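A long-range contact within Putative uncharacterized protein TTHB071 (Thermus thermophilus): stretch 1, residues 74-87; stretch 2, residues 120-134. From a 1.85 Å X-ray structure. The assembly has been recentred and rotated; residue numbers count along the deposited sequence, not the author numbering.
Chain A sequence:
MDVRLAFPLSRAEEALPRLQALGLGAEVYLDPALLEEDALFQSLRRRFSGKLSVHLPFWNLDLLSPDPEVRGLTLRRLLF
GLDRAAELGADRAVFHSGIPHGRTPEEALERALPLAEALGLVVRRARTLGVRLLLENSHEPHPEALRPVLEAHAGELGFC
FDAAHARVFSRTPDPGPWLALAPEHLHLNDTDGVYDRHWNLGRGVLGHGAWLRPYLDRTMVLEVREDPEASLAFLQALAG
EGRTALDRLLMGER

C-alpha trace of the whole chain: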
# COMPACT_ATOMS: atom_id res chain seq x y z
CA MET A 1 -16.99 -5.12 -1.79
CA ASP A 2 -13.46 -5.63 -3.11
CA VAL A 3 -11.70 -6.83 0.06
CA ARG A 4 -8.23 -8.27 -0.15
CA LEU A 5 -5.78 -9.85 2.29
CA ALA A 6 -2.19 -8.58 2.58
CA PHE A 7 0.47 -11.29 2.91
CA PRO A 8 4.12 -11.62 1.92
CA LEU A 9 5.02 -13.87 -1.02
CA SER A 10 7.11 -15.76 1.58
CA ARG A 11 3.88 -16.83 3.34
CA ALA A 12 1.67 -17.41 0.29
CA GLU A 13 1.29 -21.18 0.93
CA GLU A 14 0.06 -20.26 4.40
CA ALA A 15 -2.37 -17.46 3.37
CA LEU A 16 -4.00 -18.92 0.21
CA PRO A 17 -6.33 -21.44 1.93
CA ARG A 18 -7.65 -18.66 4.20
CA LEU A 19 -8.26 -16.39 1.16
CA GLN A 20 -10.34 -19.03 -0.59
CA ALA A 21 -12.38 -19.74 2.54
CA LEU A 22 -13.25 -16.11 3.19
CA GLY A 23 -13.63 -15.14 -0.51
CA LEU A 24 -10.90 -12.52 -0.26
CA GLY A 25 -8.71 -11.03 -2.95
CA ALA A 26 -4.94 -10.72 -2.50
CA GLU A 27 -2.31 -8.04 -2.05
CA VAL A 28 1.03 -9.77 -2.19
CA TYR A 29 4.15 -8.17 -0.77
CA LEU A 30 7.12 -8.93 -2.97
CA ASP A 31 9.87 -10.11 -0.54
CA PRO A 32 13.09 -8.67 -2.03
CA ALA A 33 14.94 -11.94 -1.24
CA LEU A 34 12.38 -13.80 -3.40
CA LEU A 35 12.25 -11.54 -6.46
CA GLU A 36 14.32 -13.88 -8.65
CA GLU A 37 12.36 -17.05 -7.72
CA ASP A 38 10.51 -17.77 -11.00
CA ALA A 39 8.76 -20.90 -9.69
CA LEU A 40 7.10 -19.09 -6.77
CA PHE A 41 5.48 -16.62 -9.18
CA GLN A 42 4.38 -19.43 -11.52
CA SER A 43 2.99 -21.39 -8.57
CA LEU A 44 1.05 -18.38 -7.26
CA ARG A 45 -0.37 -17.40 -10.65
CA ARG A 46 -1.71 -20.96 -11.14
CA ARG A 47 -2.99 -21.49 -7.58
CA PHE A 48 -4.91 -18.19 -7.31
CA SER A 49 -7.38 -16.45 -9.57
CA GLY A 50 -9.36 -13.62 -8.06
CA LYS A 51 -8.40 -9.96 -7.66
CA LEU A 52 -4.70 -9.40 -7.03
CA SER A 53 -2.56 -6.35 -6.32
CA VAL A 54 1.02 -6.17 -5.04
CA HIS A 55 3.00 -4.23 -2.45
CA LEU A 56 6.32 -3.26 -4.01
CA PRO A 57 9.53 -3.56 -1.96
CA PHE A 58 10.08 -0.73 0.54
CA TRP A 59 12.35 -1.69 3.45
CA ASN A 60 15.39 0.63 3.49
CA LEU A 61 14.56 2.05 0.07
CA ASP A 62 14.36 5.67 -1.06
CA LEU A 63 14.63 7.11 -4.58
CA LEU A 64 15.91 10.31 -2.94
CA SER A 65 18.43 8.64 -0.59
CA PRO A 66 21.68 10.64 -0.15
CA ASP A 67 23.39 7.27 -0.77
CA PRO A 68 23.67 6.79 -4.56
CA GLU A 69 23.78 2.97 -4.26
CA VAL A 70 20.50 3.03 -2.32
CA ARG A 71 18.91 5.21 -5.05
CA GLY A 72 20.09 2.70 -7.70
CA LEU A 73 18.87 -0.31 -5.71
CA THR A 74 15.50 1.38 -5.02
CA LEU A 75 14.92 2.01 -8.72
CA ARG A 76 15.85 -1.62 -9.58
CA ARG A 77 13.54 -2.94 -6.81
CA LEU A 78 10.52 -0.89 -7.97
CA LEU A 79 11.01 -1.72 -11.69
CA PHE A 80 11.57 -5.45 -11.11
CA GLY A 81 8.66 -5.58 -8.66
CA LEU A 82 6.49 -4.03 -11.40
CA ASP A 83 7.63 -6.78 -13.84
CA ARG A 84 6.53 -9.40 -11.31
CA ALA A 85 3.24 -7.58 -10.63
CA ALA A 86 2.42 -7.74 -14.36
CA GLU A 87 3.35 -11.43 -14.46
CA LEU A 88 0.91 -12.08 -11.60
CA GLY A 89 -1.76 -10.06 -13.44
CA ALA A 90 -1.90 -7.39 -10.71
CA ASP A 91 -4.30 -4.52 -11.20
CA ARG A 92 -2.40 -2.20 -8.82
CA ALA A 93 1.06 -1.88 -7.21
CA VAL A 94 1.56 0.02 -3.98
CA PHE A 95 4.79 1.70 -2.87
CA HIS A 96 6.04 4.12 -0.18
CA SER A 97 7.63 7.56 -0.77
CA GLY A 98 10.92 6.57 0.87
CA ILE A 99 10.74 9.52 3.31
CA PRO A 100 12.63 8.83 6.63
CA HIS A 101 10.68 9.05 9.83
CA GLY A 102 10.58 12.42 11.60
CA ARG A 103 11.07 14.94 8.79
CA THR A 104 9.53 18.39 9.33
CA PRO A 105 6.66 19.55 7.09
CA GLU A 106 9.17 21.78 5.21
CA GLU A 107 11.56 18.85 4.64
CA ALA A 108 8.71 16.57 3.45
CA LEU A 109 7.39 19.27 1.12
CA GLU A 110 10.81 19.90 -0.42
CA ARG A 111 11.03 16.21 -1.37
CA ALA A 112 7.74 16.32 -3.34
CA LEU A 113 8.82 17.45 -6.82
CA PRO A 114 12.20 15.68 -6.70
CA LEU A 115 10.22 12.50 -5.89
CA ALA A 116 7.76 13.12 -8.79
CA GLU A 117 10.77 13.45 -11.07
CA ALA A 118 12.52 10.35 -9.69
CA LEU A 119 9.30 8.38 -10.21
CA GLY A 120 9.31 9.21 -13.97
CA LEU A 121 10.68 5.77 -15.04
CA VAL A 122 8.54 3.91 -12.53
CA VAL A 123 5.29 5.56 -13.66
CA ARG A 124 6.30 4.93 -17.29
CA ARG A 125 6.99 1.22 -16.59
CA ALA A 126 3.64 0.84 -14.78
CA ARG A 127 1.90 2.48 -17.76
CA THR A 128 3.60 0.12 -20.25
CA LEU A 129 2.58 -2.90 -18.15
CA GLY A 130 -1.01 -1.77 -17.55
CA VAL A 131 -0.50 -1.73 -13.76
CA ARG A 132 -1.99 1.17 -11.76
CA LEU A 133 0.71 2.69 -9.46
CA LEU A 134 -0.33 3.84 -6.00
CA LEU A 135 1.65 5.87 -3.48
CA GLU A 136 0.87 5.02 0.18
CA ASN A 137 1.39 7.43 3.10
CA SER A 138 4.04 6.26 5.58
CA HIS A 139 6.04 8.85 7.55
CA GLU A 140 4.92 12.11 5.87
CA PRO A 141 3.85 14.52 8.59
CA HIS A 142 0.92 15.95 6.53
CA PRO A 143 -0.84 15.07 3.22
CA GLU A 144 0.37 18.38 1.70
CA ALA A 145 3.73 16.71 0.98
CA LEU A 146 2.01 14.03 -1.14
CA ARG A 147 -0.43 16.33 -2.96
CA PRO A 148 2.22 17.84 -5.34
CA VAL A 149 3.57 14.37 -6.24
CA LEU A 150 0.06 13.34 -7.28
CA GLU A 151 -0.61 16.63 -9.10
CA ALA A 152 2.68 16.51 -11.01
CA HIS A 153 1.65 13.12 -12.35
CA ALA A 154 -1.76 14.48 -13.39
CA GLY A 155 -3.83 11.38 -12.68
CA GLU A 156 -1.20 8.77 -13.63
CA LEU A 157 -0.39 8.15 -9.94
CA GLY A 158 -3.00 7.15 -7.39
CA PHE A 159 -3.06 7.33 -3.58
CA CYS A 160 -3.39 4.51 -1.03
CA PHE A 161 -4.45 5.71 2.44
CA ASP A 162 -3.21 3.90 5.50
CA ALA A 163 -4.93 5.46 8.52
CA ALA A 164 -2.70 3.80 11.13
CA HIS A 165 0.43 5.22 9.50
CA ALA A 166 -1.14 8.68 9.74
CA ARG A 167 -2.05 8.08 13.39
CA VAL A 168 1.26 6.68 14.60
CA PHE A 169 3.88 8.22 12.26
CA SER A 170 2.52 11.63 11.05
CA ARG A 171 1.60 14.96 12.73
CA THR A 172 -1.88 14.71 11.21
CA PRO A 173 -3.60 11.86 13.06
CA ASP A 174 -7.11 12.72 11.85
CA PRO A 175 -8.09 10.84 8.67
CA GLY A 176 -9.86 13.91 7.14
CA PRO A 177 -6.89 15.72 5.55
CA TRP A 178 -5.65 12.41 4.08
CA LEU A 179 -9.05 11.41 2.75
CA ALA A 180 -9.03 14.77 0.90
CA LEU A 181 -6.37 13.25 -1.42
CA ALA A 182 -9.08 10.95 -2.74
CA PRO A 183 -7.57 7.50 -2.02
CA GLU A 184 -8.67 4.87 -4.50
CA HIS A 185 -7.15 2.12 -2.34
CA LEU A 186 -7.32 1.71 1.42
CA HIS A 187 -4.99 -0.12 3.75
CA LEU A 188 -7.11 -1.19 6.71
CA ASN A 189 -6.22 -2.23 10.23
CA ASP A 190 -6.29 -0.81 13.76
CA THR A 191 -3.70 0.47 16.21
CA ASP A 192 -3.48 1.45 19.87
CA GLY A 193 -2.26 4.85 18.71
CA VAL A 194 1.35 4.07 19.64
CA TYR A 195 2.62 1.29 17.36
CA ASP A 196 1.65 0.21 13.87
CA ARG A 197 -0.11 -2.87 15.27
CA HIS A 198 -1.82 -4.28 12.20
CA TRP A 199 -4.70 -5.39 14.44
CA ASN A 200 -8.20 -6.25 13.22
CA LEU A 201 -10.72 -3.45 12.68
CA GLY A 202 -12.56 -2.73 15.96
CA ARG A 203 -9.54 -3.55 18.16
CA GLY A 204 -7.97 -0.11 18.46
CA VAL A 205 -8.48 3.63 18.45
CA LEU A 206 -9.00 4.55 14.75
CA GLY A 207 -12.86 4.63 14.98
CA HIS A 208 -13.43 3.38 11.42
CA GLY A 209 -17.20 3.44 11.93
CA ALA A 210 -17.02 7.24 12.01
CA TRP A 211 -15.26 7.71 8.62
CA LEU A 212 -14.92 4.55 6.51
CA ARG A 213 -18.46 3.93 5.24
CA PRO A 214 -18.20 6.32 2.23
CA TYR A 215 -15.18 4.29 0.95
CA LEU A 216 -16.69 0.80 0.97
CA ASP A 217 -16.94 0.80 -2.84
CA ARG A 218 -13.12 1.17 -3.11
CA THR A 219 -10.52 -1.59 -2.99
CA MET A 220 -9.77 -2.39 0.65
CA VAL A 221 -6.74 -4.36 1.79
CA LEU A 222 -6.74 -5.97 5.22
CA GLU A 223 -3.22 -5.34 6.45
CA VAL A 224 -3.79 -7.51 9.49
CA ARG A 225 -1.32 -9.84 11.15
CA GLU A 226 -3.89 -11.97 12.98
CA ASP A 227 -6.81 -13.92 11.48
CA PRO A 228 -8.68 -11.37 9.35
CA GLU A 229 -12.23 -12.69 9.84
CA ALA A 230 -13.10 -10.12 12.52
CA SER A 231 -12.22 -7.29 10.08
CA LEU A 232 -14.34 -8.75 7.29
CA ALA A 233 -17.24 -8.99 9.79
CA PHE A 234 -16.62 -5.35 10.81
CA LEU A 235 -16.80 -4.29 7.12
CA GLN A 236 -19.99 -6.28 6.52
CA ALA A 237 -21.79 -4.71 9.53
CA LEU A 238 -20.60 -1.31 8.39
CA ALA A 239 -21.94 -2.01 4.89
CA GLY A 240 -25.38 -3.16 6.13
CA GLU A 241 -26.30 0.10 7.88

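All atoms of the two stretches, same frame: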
# COMPACT_ATOMS: atom_id res chain seq x y z
N THR A 74 16.92 1.05 -5.15
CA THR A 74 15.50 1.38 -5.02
C THR A 74 14.82 1.36 -6.40
O THR A 74 13.76 0.75 -6.57
CB THR A 74 15.28 2.77 -4.36
OG1 THR A 74 15.89 2.75 -3.06
CG2 THR A 74 13.79 3.05 -4.17
N LEU A 75 15.45 2.02 -7.36
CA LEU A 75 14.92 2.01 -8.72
C LEU A 75 14.81 0.59 -9.27
O LEU A 75 13.73 0.22 -9.79
CB LEU A 75 15.73 2.92 -9.65
CG LEU A 75 15.17 3.10 -11.07
CD1 LEU A 75 13.74 3.69 -11.01
CD2 LEU A 75 16.13 4.01 -11.87
N ARG A 76 15.87 -0.21 -9.12
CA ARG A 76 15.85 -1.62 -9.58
C ARG A 76 14.74 -2.44 -8.90
O ARG A 76 14.02 -3.22 -9.57
CB ARG A 76 17.22 -2.30 -9.42
CG ARG A 76 18.32 -1.78 -10.34
CD ARG A 76 19.64 -2.62 -10.29
NE ARG A 76 20.25 -2.80 -8.95
CZ ARG A 76 21.14 -1.96 -8.41
NH1 ARG A 76 21.52 -0.86 -9.04
NH2 ARG A 76 21.64 -2.22 -7.21
N ARG A 77 14.58 -2.25 -7.59
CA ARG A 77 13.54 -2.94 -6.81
C ARG A 77 12.11 -2.59 -7.28
O ARG A 77 11.24 -3.51 -7.41
CB ARG A 77 13.68 -2.61 -5.32
CG ARG A 77 14.89 -3.28 -4.64
CD ARG A 77 14.62 -4.73 -4.37
NE ARG A 77 15.67 -5.41 -3.61
CZ ARG A 77 16.46 -6.37 -4.09
NH1 ARG A 77 16.35 -6.76 -5.36
NH2 ARG A 77 17.34 -6.94 -3.29
N LEU A 78 11.84 -1.30 -7.51
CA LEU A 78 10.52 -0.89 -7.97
C LEU A 78 10.22 -1.42 -9.39
O LEU A 78 9.14 -1.95 -9.63
CB LEU A 78 10.37 0.64 -7.93
CG LEU A 78 10.46 1.23 -6.51
CD1 LEU A 78 10.31 2.73 -6.61
CD2 LEU A 78 9.34 0.65 -5.60
N LEU A 79 11.18 -1.28 -10.29
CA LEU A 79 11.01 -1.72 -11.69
C LEU A 79 10.85 -3.25 -11.81
O LEU A 79 9.94 -3.73 -12.52
CB LEU A 79 12.16 -1.20 -12.55
CG LEU A 79 12.24 0.32 -12.74
CD1 LEU A 79 13.53 0.67 -13.49
CD2 LEU A 79 11.02 0.86 -13.49
N PHE A 80 11.67 -4.00 -11.08
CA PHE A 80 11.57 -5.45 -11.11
C PHE A 80 10.28 -5.93 -10.46
O PHE A 80 9.57 -6.80 -11.01
CB PHE A 80 12.79 -6.13 -10.50
CG PHE A 80 12.95 -7.57 -10.92
CD1 PHE A 80 12.74 -7.94 -12.26
CD2 PHE A 80 13.25 -8.55 -10.00
CE1 PHE A 80 12.86 -9.27 -12.66
CE2 PHE A 80 13.39 -9.90 -10.40
CZ PHE A 80 13.19 -10.25 -11.71
N GLY A 81 9.92 -5.31 -9.33
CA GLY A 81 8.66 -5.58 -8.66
C GLY A 81 7.49 -5.35 -9.61
O GLY A 81 6.52 -6.13 -9.60
N LEU A 82 7.57 -4.30 -10.43
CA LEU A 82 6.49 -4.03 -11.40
C LEU A 82 6.43 -5.14 -12.46
O LEU A 82 5.34 -5.59 -12.83
CB LEU A 82 6.62 -2.65 -12.07
CG LEU A 82 6.14 -1.43 -11.26
CD1 LEU A 82 6.56 -0.15 -11.97
CD2 LEU A 82 4.61 -1.44 -10.98
N ASP A 83 7.59 -5.59 -12.93
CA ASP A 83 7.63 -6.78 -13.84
C ASP A 83 6.89 -7.98 -13.25
O ASP A 83 6.05 -8.62 -13.93
CB ASP A 83 9.07 -7.17 -14.16
CG ASP A 83 9.76 -6.19 -15.07
OD1 ASP A 83 9.08 -5.43 -15.81
OD2 ASP A 83 11.01 -6.16 -15.05
N ARG A 84 7.20 -8.31 -12.01
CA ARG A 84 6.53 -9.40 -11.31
C ARG A 84 5.03 -9.18 -11.10
O ARG A 84 4.24 -10.13 -11.20
CB ARG A 84 7.23 -9.67 -9.96
CG ARG A 84 8.64 -10.24 -10.10
CD ARG A 84 8.68 -11.58 -10.88
NE ARG A 84 9.94 -12.29 -10.65
CZ ARG A 84 10.29 -13.41 -11.27
NH1 ARG A 84 9.48 -13.93 -12.21
NH2 ARG A 84 11.44 -14.00 -10.97
N ALA A 85 4.64 -7.95 -10.78
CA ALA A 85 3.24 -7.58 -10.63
C ALA A 85 2.48 -7.91 -11.91
O ALA A 85 1.39 -8.51 -11.87
CB ALA A 85 3.12 -6.07 -10.30
N ALA A 86 3.06 -7.54 -13.05
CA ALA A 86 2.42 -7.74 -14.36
C ALA A 86 2.30 -9.23 -14.66
O ALA A 86 1.27 -9.68 -15.18
CB ALA A 86 3.23 -7.04 -15.46
N GLU A 87 3.34 -9.99 -14.32
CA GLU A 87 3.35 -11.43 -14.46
C GLU A 87 2.23 -12.10 -13.64
O GLU A 87 1.61 -13.08 -14.09
CB GLU A 87 4.73 -11.99 -14.09
CG GLU A 87 4.80 -13.51 -14.00
CD GLU A 87 6.20 -14.05 -13.70
OE1 GLU A 87 7.12 -13.24 -13.40
OE2 GLU A 87 6.36 -15.29 -13.77
N GLY A 120 9.57 9.18 -12.50
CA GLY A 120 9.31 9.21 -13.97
C GLY A 120 9.36 7.82 -14.61
O GLY A 120 8.39 7.39 -15.25
N LEU A 121 10.48 7.11 -14.43
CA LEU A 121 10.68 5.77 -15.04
C LEU A 121 9.76 4.71 -14.47
O LEU A 121 9.37 3.77 -15.17
CB LEU A 121 12.13 5.29 -14.90
CG LEU A 121 13.22 6.03 -15.69
CD1 LEU A 121 14.58 5.36 -15.40
CD2 LEU A 121 12.95 6.13 -17.22
N VAL A 122 9.43 4.85 -13.19
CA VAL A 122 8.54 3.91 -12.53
C VAL A 122 7.11 4.06 -13.03
O VAL A 122 6.46 3.06 -13.35
CB VAL A 122 8.60 4.07 -11.00
CG1 VAL A 122 7.77 2.99 -10.31
CG2 VAL A 122 10.05 3.99 -10.58
N VAL A 123 6.62 5.30 -13.11
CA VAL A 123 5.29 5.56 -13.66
C VAL A 123 5.21 5.08 -15.12
O VAL A 123 4.20 4.49 -15.54
CB VAL A 123 4.93 7.06 -13.55
CG1 VAL A 123 3.61 7.39 -14.27
CG2 VAL A 123 4.78 7.42 -12.05
N ARG A 124 6.27 5.33 -15.88
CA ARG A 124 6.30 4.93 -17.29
C ARG A 124 6.25 3.41 -17.42
O ARG A 124 5.50 2.88 -18.28
CB ARG A 124 7.51 5.52 -18.02
CG ARG A 124 7.45 7.05 -18.18
CD ARG A 124 8.81 7.60 -18.67
NE ARG A 124 9.23 6.95 -19.91
CZ ARG A 124 10.31 7.29 -20.62
NH1 ARG A 124 11.11 8.27 -20.21
NH2 ARG A 124 10.60 6.64 -21.75
N ARG A 125 6.98 2.69 -16.56
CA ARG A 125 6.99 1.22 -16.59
C ARG A 125 5.61 0.66 -16.23
O ARG A 125 5.13 -0.29 -16.88
CB ARG A 125 8.09 0.63 -15.66
CG ARG A 125 8.27 -0.90 -15.75
CD ARG A 125 8.57 -1.36 -17.20
NE ARG A 125 8.89 -2.80 -17.30
CZ ARG A 125 8.53 -3.60 -18.31
NH1 ARG A 125 7.81 -3.12 -19.32
NH2 ARG A 125 8.85 -4.89 -18.29
N ALA A 126 5.00 1.21 -15.19
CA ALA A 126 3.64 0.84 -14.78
C ALA A 126 2.64 1.04 -15.94
O ALA A 126 1.80 0.16 -16.22
CB ALA A 126 3.23 1.66 -13.54
N ARG A 127 2.78 2.16 -16.64
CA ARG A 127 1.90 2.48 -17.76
C ARG A 127 2.06 1.45 -18.87
O ARG A 127 1.06 0.89 -19.37
CB ARG A 127 2.16 3.91 -18.26
CG ARG A 127 1.28 4.33 -19.41
CD ARG A 127 1.12 5.85 -19.54
NE ARG A 127 2.38 6.57 -19.39
CZ ARG A 127 2.63 7.49 -18.46
NH1 ARG A 127 1.71 7.86 -17.57
NH2 ARG A 127 3.82 8.04 -18.43
N THR A 128 3.31 1.15 -19.24
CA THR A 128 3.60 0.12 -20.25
C THR A 128 2.98 -1.24 -19.92
O THR A 128 2.36 -1.90 -20.78
CB THR A 128 5.13 -0.03 -20.48
OG1 THR A 128 5.64 1.19 -21.01
CG2 THR A 128 5.45 -1.22 -21.43
N LEU A 129 3.12 -1.63 -18.65
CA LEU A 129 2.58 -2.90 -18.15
C LEU A 129 1.07 -2.96 -17.88
O LEU A 129 0.52 -4.05 -17.69
CB LEU A 129 3.38 -3.35 -16.90
CG LEU A 129 4.86 -3.70 -17.17
CD1 LEU A 129 5.65 -3.78 -15.82
CD2 LEU A 129 5.04 -5.01 -17.96
N GLY A 130 0.40 -1.82 -17.83
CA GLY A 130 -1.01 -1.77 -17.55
C GLY A 130 -1.32 -1.96 -16.07
O GLY A 130 -2.41 -2.39 -15.71
N VAL A 131 -0.36 -1.62 -15.22
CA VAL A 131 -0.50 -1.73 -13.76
C VAL A 131 -0.69 -0.31 -13.21
O VAL A 131 0.05 0.62 -13.57
CB VAL A 131 0.77 -2.36 -13.15
CG1 VAL A 131 0.72 -2.37 -11.60
CG2 VAL A 131 1.01 -3.79 -13.73
N ARG A 132 -1.71 -0.13 -12.37
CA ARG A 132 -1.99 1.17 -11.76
C ARG A 132 -1.07 1.37 -10.55
O ARG A 132 -1.06 0.52 -9.65
CB ARG A 132 -3.45 1.21 -11.31
CG ARG A 132 -3.87 2.42 -10.47
CD ARG A 132 -3.76 3.74 -11.27
NE ARG A 132 -4.42 4.84 -10.57
CZ ARG A 132 -4.38 6.11 -10.98
NH1 ARG A 132 -3.72 6.41 -12.09
NH2 ARG A 132 -4.99 7.07 -10.28
N LEU A 133 -0.30 2.46 -10.53
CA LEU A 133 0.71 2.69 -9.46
C LEU A 133 0.10 3.54 -8.37
O LEU A 133 -0.54 4.55 -8.65
CB LEU A 133 1.93 3.42 -10.03
CG LEU A 133 3.24 3.45 -9.26
CD1 LEU A 133 3.79 2.02 -9.04
CD2 LEU A 133 4.29 4.31 -9.95
N LEU A 134 0.30 3.13 -7.12
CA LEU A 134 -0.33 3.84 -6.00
C LEU A 134 0.72 4.17 -4.96
O LEU A 134 1.43 3.29 -4.51
CB LEU A 134 -1.42 2.99 -5.33
CG LEU A 134 -2.50 2.44 -6.26
CD1 LEU A 134 -3.29 1.37 -5.53
CD2 LEU A 134 -3.40 3.61 -6.70
O HOH W 1 10.90 -3.11 -15.44

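Residues 74-87 form a helix that begins earlier in the chain; residues 120-129 form a second helix, followed by a turn and a strand that starts at R132. The two helix axes approach to 9.8 Å, and their N-to-C directions differ by 8°, so the helices run side by side and nearly parallel. The register follows from the closest CA pairs: L79 CA to V122 CA is 6.2 Å, L82 CA to A126 CA 6.6 Å and A86 CA to L129 CA 6.1 Å. With so small an angle the separation hardly changes along the contact, which buries 598 Å² counted over both sides.

The second helix ends in a Schellman motif. G130, at phi 77°, donates from its N to R127 O (3.2 Å), and V131 N reaches A126 O (3.0 Å). Positive phi by itself favours glycine. The turn leads into V131, whose CA-to-CB bond points toward the first helix.

Two reciprocal knobs lock the helices. L82 (chi1 m, chi2 t) sits among V122, R125, A126 and L129, and has the largest covered area of the contact, 101 Å². Its CD1 lies 3.8 Å from V122 CG1 and 4.1 Å from A126 CB; its CD2 reaches past the helix to V131 CG1 (4.0 Å) and L133 CD1 (4.1 Å). In return, V122 sits among L75, L78, L79 and L82, with V122 CG2 3.7 Å from L75 CD1 and 4.2 Å from L78 CD1. These contacts are apolar, close to van der Waals separation, and gain stability by excluding water from the seam.

Toward the C-terminal end of the first helix, A86, whose CA-to-CB bond points toward stretch 2, packs on L129 and V131: A86 CB is 3.7 Å from L129 CD2 and 4.3 Å from V131 CG2.

The polar contribution is a salt bridge between D83 and R125. R125 NH2 donates to D83 OD1 at 2.5 Å with an N-H...O angle of 135°, while R125 NE to the same D83 OD1, at 3.0 Å and 123°, is a weak hydrogen bond. The carboxylate oxygen lies at the guanidinium edge, near its plane, where the N-H groups point. Water 1 extends this network: it accepts from R125 NE (2.8 Å) and donates a weak hydrogen bond to L79 O (3.1 Å), tying the arginine to the backbone of the first helix. The aliphatic part of R125 also packs, its CB 3.7 Å from L79 CD2.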